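Uncharacterized protein (Bacteroides uniformis, PDB 4JPQ) is of unknown function but probably binds carbohydrate through a carbohydrate-binding family 9 domain. Local coordinates at residues V73-S78 / E106-G111; D87-F92 / Y184-K189. All coordinates share one frame; numbering follows the deposited sequence.

Interaction 1 (V73-S78 / E106-G111); sequences VRAVAS and ECNCAG. With SO4 (sulfate ion), chain D.
Ala-75 and Cys-109 meet in a small, buried, mainly apolar contact in which the end of strand 72-75 packs against a type I beta turn, Asn-108 to Gly-111, that joins strands 102-108 and 113-118 as a beta hairpin of the beta sandwich expected for carbohydrate-binding family 9. Gly-111 N closes the turn on Asn-108 O, while Asn-108 OD1 accepts Arg-112 N and, weakly, Ala-110 N, the latter an Asx turn. No hydrogen bond runs directly between the two segments. Instead, Ala-75 lays its CB against Ala-110 CB at 3.5 Å, and Cys-109 SG approaches Ala-75 CB at 4.1 Å. The sulfur sits between its own backbone N and carbonyl carbon (chi1 64°), directed at strand 72-75, where it also approaches Val-73 CB at 4.3 Å; Trp-155 and Phe-146 pack around it. Asn-108 ND2 reaches the chain just after the strand, 3.8 Å from both Ala-75 CB and Ala-77 CB. This ND2 donates to Asp-87 OD2 and to a water, which in turn donates to Ala-77 O at 2.7 Å and weakly to Ala-75 O. The water and the Asp-87 carboxylate, whose OD2 also accepts Ala-77 N, thus both bridge the turn and residues 75-77. Past Ala-77 the chain reaches a sulfate, probably from the crystallisation liquor, which is also bound by Arg-83 N: Ser-78 N points almost straight at its O2, 3.1 Å away, with an N-H...O angle of 170°.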
ATOM      1  N   VAL A  73      12.804  11.315   5.727  1.00 47.66           N
ATOM      2  CA  VAL A  73      11.553  10.745   6.243  1.00 47.27           C
ATOM      3  C   VAL A  73      10.827  11.758   7.119  1.00 47.16           C
ATOM      4  O   VAL A  73      11.451  12.651   7.691  1.00 51.77           O
ATOM      5  CB  VAL A  73      11.772   9.424   7.005  1.00 50.88           C
ATOM      6  CG1 VAL A  73      12.256   8.345   6.048  1.00 49.69           C
ATOM      7  CG2 VAL A  73      12.750   9.577   8.161  1.00 54.35           C
ATOM      8  N   ARG A  74       9.516  11.584   7.238  1.00 44.32           N
ATOM      9  CA  ARG A  74       8.634  12.523   7.943  1.00 50.21           C
ATOM     10  C   ARG A  74       7.346  11.802   8.334  1.00 44.62           C
ATOM     11  O   ARG A  74       6.899  10.949   7.590  1.00 45.94           O
ATOM     12  CB  ARG A  74       8.318  13.665   6.975  1.00 47.51           C
ATOM     13  CG  ARG A  74       7.415  14.787   7.462  1.00 48.72           C
ATOM     14  CD  ARG A  74       7.149  15.763   6.317  1.00 48.65           C
ATOM     15  NE  ARG A  74       6.424  16.964   6.740  1.00 49.14           N
ATOM     16  CZ  ARG A  74       5.098  17.106   6.825  1.00 48.90           C
ATOM     17  NH1 ARG A  74       4.243  16.118   6.523  1.00 59.91           N
ATOM     18  NH2 ARG A  74       4.606  18.272   7.230  1.00 54.82           N
ATOM     19  N   ALA A  75       6.775  12.132   9.488  1.00 48.82           N
ATOM     20  CA  ALA A  75       5.505  11.519   9.954  1.00 50.42           C
ATOM     21  C   ALA A  75       4.780  12.443  10.925  1.00 51.66           C
ATOM     22  O   ALA A  75       4.735  12.200  12.120  1.00 62.96           O
ATOM     23  CB  ALA A  75       5.759  10.166  10.576  1.00 58.02           C
ATOM     24  N   VAL A  76       4.274  13.547  10.391  1.00 50.60           N
ATOM     25  CA  VAL A  76       3.563  14.556  11.170  1.00 54.87           C
ATOM     26  C   VAL A  76       2.127  14.134  11.526  1.00 50.59           C
ATOM     27  O   VAL A  76       1.643  14.488  12.604  1.00 55.58           O
ATOM     28  CB  VAL A  76       3.590  15.944  10.446  1.00 52.05           C
ATOM     29  CG1 VAL A  76       2.804  17.011  11.225  1.00 51.62           C
ATOM     30  CG2 VAL A  76       5.040  16.391  10.241  1.00 50.10           C
ATOM     31  N   ALA A  77       1.465  13.396  10.637  1.00 45.46           N
ATOM     32  CA  ALA A  77       0.055  13.018  10.824  1.00 48.97           C
ATOM     33  C   ALA A  77      -0.230  12.477  12.223  1.00 50.65           C
ATOM     34  O   ALA A  77       0.337  11.470  12.598  1.00 57.08           O
ATOM     35  CB  ALA A  77      -0.365  12.014   9.764  1.00 44.59           C
ATOM     36  N   SER A  78      -1.071  13.169  12.992  1.00 54.87           N
ATOM     37  CA  SER A  78      -1.324  12.789  14.396  1.00 63.55           C
ATOM     38  C   SER A  78      -2.245  11.590  14.604  1.00 60.53           C
ATOM     39  O   SER A  78      -2.209  10.981  15.675  1.00 73.66           O
ATOM     40  CB  SER A  78      -1.823  13.988  15.215  1.00 67.18           C
ATOM     41  OG  SER A  78      -3.060  14.449  14.725  1.00 70.97           O
ATOM     42  N   GLU A 106      -3.341   3.978   2.445  1.00 46.80           N
ATOM     43  CA  GLU A 106      -2.154   4.829   2.462  1.00 47.49           C
ATOM     44  C   GLU A 106      -1.646   4.825   3.892  1.00 44.23           C
ATOM     45  O   GLU A 106      -2.410   5.099   4.816  1.00 44.33           O
ATOM     46  CB  GLU A 106      -2.515   6.237   1.988  1.00 50.50           C
ATOM     47  CG  GLU A 106      -3.189   6.257   0.614  1.00 56.75           C
ATOM     48  CD  GLU A 106      -3.475   7.645   0.062  1.00 58.75           C
ATOM     49  OE1 GLU A 106      -2.898   8.632   0.538  1.00 55.86           O
ATOM     50  OE2 GLU A 106      -4.285   7.749  -0.882  1.00 65.34           O
ATOM     51  N   CYS A 107      -0.365   4.509   4.073  1.00 43.96           N
ATOM     52  CA  CYS A 107       0.231   4.390   5.409  1.00 42.70           C
ATOM     53  C   CYS A 107       1.574   5.115   5.485  1.00 46.11           C
ATOM     54  O   CYS A 107       2.454   4.866   4.643  1.00 47.88           O
ATOM     55  CB  CYS A 107       0.404   2.909   5.710  1.00 50.05           C
ATOM     56  SG  CYS A 107       0.577   2.535   7.456  1.00 57.74           S
ATOM     57  N   ASN A 108       1.727   6.051   6.430  1.00 47.53           N
ATOM     58  CA  ASN A 108       3.022   6.757   6.564  1.00 44.12           C
ATOM     59  C   ASN A 108       4.014   5.872   7.289  1.00 46.89           C
ATOM     60  O   ASN A 108       3.621   4.874   7.919  1.00 51.40           O
ATOM     61  CB  ASN A 108       2.927   8.174   7.176  1.00 39.53           C
ATOM     62  CG  ASN A 108       2.566   8.208   8.663  1.00 42.99           C
ATOM     63  OD1 ASN A 108       2.541   7.201   9.362  1.00 43.83           O
ATOM     64  ND2 ASN A 108       2.309   9.418   9.158  1.00 49.34           N
ATOM     65  N   CYS A 109       5.286   6.263   7.228  1.00 51.21           N
ATOM     66  CA  CYS A 109       6.387   5.499   7.846  1.00 49.47           C
ATOM     67  C   CYS A 109       6.293   5.266   9.363  1.00 45.60           C
ATOM     68  O   CYS A 109       6.958   4.371   9.875  1.00 49.49           O
ATOM     69  CB  CYS A 109       7.739   6.123   7.498  1.00 47.64           C
ATOM     70  SG  CYS A 109       7.970   7.787   8.144  1.00 53.08           S
ATOM     71  N   ALA A 110       5.486   6.061  10.066  1.00 46.24           N
ATOM     72  CA  ALA A 110       5.235   5.866  11.510  1.00 49.42           C
ATOM     73  C   ALA A 110       4.064   4.926  11.821  1.00 44.61           C
ATOM     74  O   ALA A 110       3.792   4.675  12.996  1.00 47.62           O
ATOM     75  CB  ALA A 110       5.027   7.209  12.200  1.00 51.87           C
ATOM     76  N   GLY A 111       3.378   4.419  10.793  1.00 40.60           N
ATOM     77  CA  GLY A 111       2.247   3.509  10.968  1.00 39.91           C
ATOM     78  C   GLY A 111       0.851   4.102  10.938  1.00 41.64           C
ATOM     79  O   GLY A 111      -0.118   3.351  11.054  1.00 49.47           O
TER
HETATM   80  S   SO4 D 302      -3.256  14.968  10.660  1.00105.14           S
HETATM   81  O1  SO4 D 302      -4.418  15.841  10.360  1.00104.98           O
HETATM   82  O2  SO4 D 302      -2.267  15.678  11.522  1.00101.86           O
HETATM   83  O3  SO4 D 302      -3.704  13.707  11.337  1.00 83.01           O
HETATM   84  O4  SO4 D 302      -2.597  14.681   9.366  1.00 93.26           O
HETATM   85  O   HOH W   1       2.680  10.064  12.315  1.00 55.83           O

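Interaction 2 (D87-F92 / Y184-K189); sequences DACVEF and YKCGDK
Cys-89 and Cys-186 form one of two antiparallel hydrogen-bonded pairs joining strands 89-92 and 184-186, whose axes approach to 4.7 Å with N-to-C directions 155° apart. Cys-89 N to Cys-186 O and Cys-186 N to Cys-89 O are both 3.0 Å. Glu-91 and Tyr-184 form the second such pair, and the non-hydrogen-bonded pair Val-90 and Lys-185 lies between the two. Beyond the strand ends, Gly-187 CA directs a C-H at Asp-87 O.

On the face carrying Glu-91, its side chain stands extended from the sheet (chi2 -179°). Its OE2 lies 3.2 Å from Cys-186 SG, and OE1 is 3.6 Å from Tyr-184 CD2, with the carboxylate plane 84° from the ring. Phe-208 stacks on that ring and Phe-93 meets it edge-to-face. The other face turns toward strand 152-162. There Val-90 CG1 touches Lys-185 CD at 3.9 Å, and Trp-155 packs on both residues. Bends at chi2 and chi4 bring Lys-185 NZ back to Cys-186 O, 3.0 Å away, from the side of the carbonyl plane opposite Cys-89 N.

With Glu-70 in a salt bridge and His-194 as a further partner, the buried ammonium is probably well compensated. Glu-91 has Glu-106 close by, which may raise the pKa of one carboxylate; a 3-cyclohexyl-1-propylsulfonic acid, probably from the crystallisation liquor, lies about 5 Å from the Glu-91 side chain, consistent with a pocket on the Glu-91 face.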
ATOM      1  N   ASP A  87       3.514  12.957   4.374  1.00 42.83           N
ATOM      2  CA  ASP A  87       4.604  12.294   5.084  1.00 47.37           C
ATOM      3  C   ASP A  87       5.217  11.255   4.124  1.00 47.90           C
ATOM      4  O   ASP A  87       4.693  11.052   3.026  1.00 40.36           O
ATOM      5  CB  ASP A  87       4.046  11.586   6.338  1.00 41.84           C
ATOM      6  CG  ASP A  87       3.436  12.546   7.338  1.00 47.53           C
ATOM      7  OD1 ASP A  87       4.015  13.628   7.564  1.00 48.06           O
ATOM      8  OD2 ASP A  87       2.402  12.210   7.960  1.00 53.01           O
ATOM      9  N   ALA A  88       6.341  10.638   4.519  1.00 46.72           N
ATOM     10  CA  ALA A  88       6.958   9.539   3.737  1.00 43.94           C
ATOM     11  C   ALA A  88       5.932   8.428   3.811  1.00 40.40           C
ATOM     12  O   ALA A  88       5.640   7.923   4.901  1.00 46.36           O
ATOM     13  CB  ALA A  88       8.282   9.088   4.330  1.00 46.36           C
ATOM     14  N   CYS A  89       5.386   8.064   2.656  1.00 40.10           N
ATOM     15  CA  CYS A  89       4.223   7.201   2.593  1.00 44.79           C
ATOM     16  C   CYS A  89       4.259   6.166   1.492  1.00 46.36           C
ATOM     17  O   CYS A  89       4.646   6.483   0.370  1.00 51.33           O
ATOM     18  CB  CYS A  89       3.037   8.142   2.371  1.00 52.73           C
ATOM     19  SG  CYS A  89       1.399   7.424   2.222  1.00 57.82           S
ATOM     20  N   VAL A  90       3.812   4.949   1.830  1.00 51.27           N
ATOM     21  CA  VAL A  90       3.632   3.843   0.875  1.00 43.90           C
ATOM     22  C   VAL A  90       2.128   3.585   0.801  1.00 46.69           C
ATOM     23  O   VAL A  90       1.406   3.764   1.803  1.00 38.30           O
ATOM     24  CB  VAL A  90       4.380   2.557   1.229  1.00 44.64           C
ATOM     25  CG1 VAL A  90       5.879   2.793   1.116  1.00 47.66           C
ATOM     26  CG2 VAL A  90       3.996   2.005   2.602  1.00 43.92           C
ATOM     27  N   GLU A  91       1.668   3.188  -0.388  1.00 44.35           N
ATOM     28  CA  GLU A  91       0.243   3.044  -0.662  1.00 44.02           C
ATOM     29  C   GLU A  91      -0.085   1.768  -1.445  1.00 45.38           C
ATOM     30  O   GLU A  91       0.745   1.267  -2.203  1.00 43.01           O
ATOM     31  CB  GLU A  91      -0.256   4.273  -1.446  1.00 47.79           C
ATOM     32  CG  GLU A  91       0.112   5.638  -0.844  1.00 55.27           C
ATOM     33  CD  GLU A  91      -0.404   6.843  -1.615  1.00 59.53           C
ATOM     34  OE1 GLU A  91      -0.989   6.686  -2.696  1.00 63.95           O
ATOM     35  OE2 GLU A  91      -0.202   7.976  -1.141  1.00 58.18           O
ATOM     36  N   PHE A  92      -1.305   1.269  -1.225  1.00 49.70           N
ATOM     37  CA  PHE A  92      -1.880   0.107  -1.906  1.00 48.65           C
ATOM     38  C   PHE A  92      -3.313   0.463  -2.298  1.00 43.93           C
ATOM     39  O   PHE A  92      -4.124   0.774  -1.430  1.00 49.32           O
ATOM     40  CB  PHE A  92      -1.884  -1.113  -0.977  1.00 50.05           C
ATOM     41  CG  PHE A  92      -2.596  -2.333  -1.541  1.00 51.48           C
ATOM     42  CD1 PHE A  92      -2.287  -2.822  -2.813  1.00 58.59           C
ATOM     43  CD2 PHE A  92      -3.535  -3.035  -0.774  1.00 51.53           C
ATOM     44  CE1 PHE A  92      -2.914  -3.960  -3.321  1.00 51.96           C
ATOM     45  CE2 PHE A  92      -4.157  -4.176  -1.271  1.00 45.59           C
ATOM     46  CZ  PHE A  92      -3.846  -4.636  -2.547  1.00 50.72           C
ATOM     47  N   TYR A 184       2.106   2.345  -4.593  1.00 51.19           N
ATOM     48  CA  TYR A 184       2.767   3.639  -4.741  1.00 46.36           C
ATOM     49  C   TYR A 184       3.635   4.065  -3.559  1.00 46.89           C
ATOM     50  O   TYR A 184       3.437   3.622  -2.425  1.00 43.96           O
ATOM     51  CB  TYR A 184       1.745   4.767  -4.956  1.00 48.26           C
ATOM     52  CG  TYR A 184       0.629   4.529  -5.941  1.00 45.06           C
ATOM     53  CD1 TYR A 184       0.898   4.339  -7.290  1.00 52.88           C
ATOM     54  CD2 TYR A 184      -0.715   4.565  -5.535  1.00 43.22           C
ATOM     55  CE1 TYR A 184      -0.132   4.147  -8.215  1.00 55.03           C
ATOM     56  CE2 TYR A 184      -1.750   4.371  -6.446  1.00 49.13           C
ATOM     57  CZ  TYR A 184      -1.464   4.182  -7.787  1.00 51.90           C
ATOM     58  OH  TYR A 184      -2.495   3.989  -8.673  1.00 46.81           O
ATOM     59  N   LYS A 185       4.558   4.979  -3.871  1.00 48.89           N
ATOM     60  CA  LYS A 185       5.434   5.660  -2.917  1.00 47.63           C
ATOM     61  C   LYS A 185       5.354   7.165  -3.198  1.00 50.46           C
ATOM     62  O   LYS A 185       5.339   7.583  -4.367  1.00 48.46           O
ATOM     63  CB  LYS A 185       6.867   5.229  -3.117  1.00 46.34           C
ATOM     64  CG  LYS A 185       7.898   5.952  -2.266  1.00 45.89           C
ATOM     65  CD  LYS A 185       7.841   5.565  -0.798  1.00 48.77           C
ATOM     66  CE  LYS A 185       8.826   6.369   0.055  1.00 49.22           C
ATOM     67  NZ  LYS A 185       8.427   7.769   0.374  1.00 49.34           N
ATOM     68  N   CYS A 186       5.331   7.967  -2.132  1.00 43.12           N
ATOM     69  CA  CYS A 186       5.285   9.422  -2.253  1.00 44.16           C
ATOM     70  C   CYS A 186       5.628  10.113  -0.940  1.00 48.29           C
ATOM     71  O   CYS A 186       5.930   9.450   0.048  1.00 47.94           O
ATOM     72  CB  CYS A 186       3.884   9.876  -2.727  1.00 49.73           C
ATOM     73  SG  CYS A 186       2.596   9.586  -1.508  1.00 48.29           S
ATOM     74  N   GLY A 187       5.591  11.450  -0.959  1.00 46.73           N
ATOM     75  CA  GLY A 187       5.800  12.285   0.220  1.00 40.13           C
ATOM     76  C   GLY A 187       5.715  13.741  -0.180  1.00 45.64           C
ATOM     77  O   GLY A 187       6.733  14.361  -0.441  1.00 53.24           O
ATOM     78  N   ASP A 188       4.482  14.247  -0.294  1.00 43.81           N
ATOM     79  CA  ASP A 188       4.216  15.600  -0.799  1.00 45.27           C
ATOM     80  C   ASP A 188       4.987  16.704  -0.080  1.00 43.07           C
ATOM     81  O   ASP A 188       5.475  17.604  -0.747  1.00 46.77           O
ATOM     82  CB  ASP A 188       2.698  15.931  -0.839  1.00 52.36           C
ATOM     83  CG  ASP A 188       1.907  15.096  -1.883  1.00 55.51           C
ATOM     84  OD1 ASP A 188       2.391  14.048  -2.360  1.00 53.37           O
ATOM     85  OD2 ASP A 188       0.769  15.497  -2.212  1.00 57.83           O
ATOM     86  N   LYS A 189       5.117  16.617   1.246  1.00 45.35           N
ATOM     87  CA  LYS A 189       5.823  17.648   2.049  1.00 45.55           C
ATOM     88  C   LYS A 189       7.275  17.308   2.455  1.00 45.81           C
ATOM     89  O   LYS A 189       7.872  17.973   3.319  1.00 46.92           O
ATOM     90  CB  LYS A 189       4.964  18.085   3.251  1.00 49.62           C
ATOM     91  CG  LYS A 189       3.796  19.001   2.862  1.00 55.60           C
ATOM     92  CD  LYS A 189       3.227  19.776   4.049  1.00 67.03           C
ATOM     93  CE  LYS A 189       2.375  20.958   3.608  1.00 88.67           C
ATOM     94  NZ  LYS A 189       2.084  21.860   4.760  1.00 92.25           N
TER

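From the N terminus the segments come in the order 73-78, 87-92, 106-111, 184-189, so the two contacts cross. Interaction 1 closes a loop of 27 residues that contains strand 89-95, one partner of interaction 2; interaction 2 closes a loop of 91 residues that contains the turn at 108-111. Strand 89-95 is flanked by 102-108 and 178-186, and thus couples the two contacts through the sheet, their centres about 9 Å apart. Asp-87, just before that strand, joins them directly: its OD1 takes Arg-74 NH1 in a salt bridge of 2.7 Å and also receives Val-76 N, anchoring the end of strand 72-75 to the sheet.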